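Local coordinates for protein toxin RelG (PDB 3G5O) that acts as the RNA-cleaving toxin of a type II toxin-antitoxin system, preferentially cutting at the 3'-end of purine ribonucleotides, and is neutralised by its cognate antitoxin RelF, at the interface of chains B and A. Coordinates in Å, arbitrary orientation; residue numbers count along the deposited sequence, not the author numbering. Chains: chain A, Uncharacterized protein Rv2866; chain B, Uncharacterized protein Rv2865.

The interface of chains B and A. Residues chain B 54, 57-58, 61; chain A 58-61, 64, 69, 76.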
# COMPACT_ATOMS: atom_id res chain seq x y z
N SER B 54 -0.40 9.11 -4.59
CA SER B 54 -1.46 8.16 -4.97
C SER B 54 -1.22 6.76 -4.40
O SER B 54 -2.13 6.13 -3.81
CB SER B 54 -1.60 8.09 -6.49
OG SER B 54 -2.25 9.26 -6.98
N GLU B 57 -1.52 6.75 -0.49
CA GLU B 57 -2.89 6.80 -0.05
C GLU B 57 -3.64 5.49 -0.40
O GLU B 57 -4.54 5.07 0.33
CB GLU B 57 -3.61 8.03 -0.67
CG GLU B 57 -3.10 9.34 -0.14
CD GLU B 57 -3.26 9.38 1.39
OE1 GLU B 57 -4.43 9.41 1.87
OE2 GLU B 57 -2.23 9.28 2.11
N THR B 58 -3.27 4.83 -1.50
CA THR B 58 -3.88 3.56 -1.81
C THR B 58 -3.53 2.53 -0.72
O THR B 58 -4.39 1.75 -0.27
CB THR B 58 -3.42 3.04 -3.19
OG1 THR B 58 -3.76 4.01 -4.18
CG2 THR B 58 -4.10 1.72 -3.53
N TRP B 61 -5.62 3.26 2.44
CA TRP B 61 -7.05 2.93 2.38
C TRP B 61 -7.34 1.44 2.30
O TRP B 61 -8.29 0.95 2.96
CB TRP B 61 -7.77 3.68 1.27
CG TRP B 61 -8.08 5.10 1.69
CD1 TRP B 61 -7.47 6.24 1.24
CD2 TRP B 61 -9.07 5.50 2.64
NE1 TRP B 61 -8.04 7.34 1.84
CE2 TRP B 61 -9.02 6.92 2.72
CE3 TRP B 61 -9.97 4.81 3.45
CZ2 TRP B 61 -9.85 7.66 3.57
CZ3 TRP B 61 -10.82 5.55 4.31
CH2 TRP B 61 -10.74 6.96 4.36
N LYS A 58 -5.68 12.99 -4.06
CA LYS A 58 -5.02 12.23 -5.12
C LYS A 58 -5.84 11.04 -5.52
O LYS A 58 -6.52 10.46 -4.68
CB LYS A 58 -3.62 11.78 -4.67
CG LYS A 58 -2.64 12.96 -4.41
CD LYS A 58 -2.09 13.57 -5.69
CE LYS A 58 -1.56 15.03 -5.45
NZ LYS A 58 -2.63 16.08 -5.72
N PRO A 59 -5.78 10.67 -6.82
CA PRO A 59 -6.56 9.54 -7.31
C PRO A 59 -5.93 8.28 -6.79
O PRO A 59 -4.68 8.20 -6.71
CB PRO A 59 -6.41 9.64 -8.86
CG PRO A 59 -5.09 10.49 -9.09
CD PRO A 59 -5.03 11.42 -7.87
N LEU A 60 -6.74 7.32 -6.38
CA LEU A 60 -6.22 6.08 -5.86
C LEU A 60 -6.07 5.04 -6.97
O LEU A 60 -6.57 5.22 -8.10
CB LEU A 60 -7.11 5.57 -4.71
CG LEU A 60 -7.30 6.58 -3.58
CD1 LEU A 60 -8.00 5.91 -2.36
CD2 LEU A 60 -5.89 7.13 -3.17
N ARG A 61 -5.35 3.96 -6.67
CA ARG A 61 -4.89 3.01 -7.69
C ARG A 61 -5.39 1.62 -7.38
O ARG A 61 -6.06 1.43 -6.34
CB ARG A 61 -3.34 3.02 -7.78
CG ARG A 61 -2.75 4.44 -8.01
CD ARG A 61 -3.27 4.97 -9.35
NE ARG A 61 -2.62 6.23 -9.73
CZ ARG A 61 -3.21 7.19 -10.42
NH1 ARG A 61 -4.48 7.02 -10.78
NH2 ARG A 61 -2.55 8.30 -10.75
N LEU A 64 -8.98 0.43 -5.99
CA LEU A 64 -9.58 1.71 -5.56
C LEU A 64 -9.62 2.75 -6.68
O LEU A 64 -9.99 3.91 -6.44
CB LEU A 64 -8.82 2.26 -4.34
CG LEU A 64 -8.86 1.40 -3.06
CD1 LEU A 64 -8.24 2.13 -1.88
CD2 LEU A 64 -10.24 1.00 -2.69
N SER A 69 -8.28 10.40 -2.42
CA SER A 69 -8.09 10.56 -0.97
C SER A 69 -7.55 11.93 -0.73
O SER A 69 -6.55 12.30 -1.34
CB SER A 69 -7.07 9.55 -0.39
OG SER A 69 -6.87 9.72 1.04
N ARG A 76 -8.76 11.83 7.02
CA ARG A 76 -8.67 11.60 5.58
C ARG A 76 -10.09 11.51 5.05
O ARG A 76 -10.99 11.02 5.76
CB ARG A 76 -7.95 10.30 5.31
CG ARG A 76 -6.40 10.40 5.28
CD ARG A 76 -5.87 9.01 4.88
NE ARG A 76 -4.45 8.96 4.60
CZ ARG A 76 -3.50 8.75 5.51
NH1 ARG A 76 -3.77 8.57 6.82
NH2 ARG A 76 -2.26 8.73 5.09
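B:Glu57 of the antitoxin RelF meets A:Arg76 of the toxin tip to tip in a side-on salt bridge, the carboxylate and guanidinium planes only 9° apart. A:Arg76 NE donates to the syn lone pair of the carboxylate oxygen B:Glu57 OE1 at 2.8 Å. A:Arg76 NH2 does the same to B:Glu57 OE2 at 3.0 Å. The hydroxyl A:Ser69 OG gives a further bond to the anti lone pair of B:Glu57 OE1 (2.6 Å). A:Ser69 OG and A:Arg76 NE thus grip OE1 from its two sides, and together with the NH2 bond this should hold the carboxylate against rotation. The same A:Ser69 OG accepts a hydrogen bond from the indole NE1 of B:Trp61 at 2.8 Å, lying in the ring plane at its edge; the hydroxyl thus relays a chain from indole to carboxylate. With OG anti to the backbone N (chi1 179°), A:Ser69 reaches both groups.

Beside this polar cluster, A:Leu60 sets CD2 3.5 Å from B:Glu57 CB and turns CD1 toward the indole CD1 of B:Trp61, while A:Leu64 CD1 packs on B:Trp61 CB. About one turn before B:Trp61, B:Thr58 OG1 accepts a hydrogen bond from the backbone N of A:Arg61 at 3.0 Å. It donates to B:Ser54 O from above the carbonyl plane, probably helping to orient the hydroxyl. B:Ser54 OG itself donates to A:Pro59 O (2.7 Å), in the carbonyl plane.

The four antitoxin residues lie on one side of helix 49-62, facing toxin strand 58-59, the following loop, the short helix 62-64 and strands 68-71 and 75-82, within the complex that neutralises the toxin.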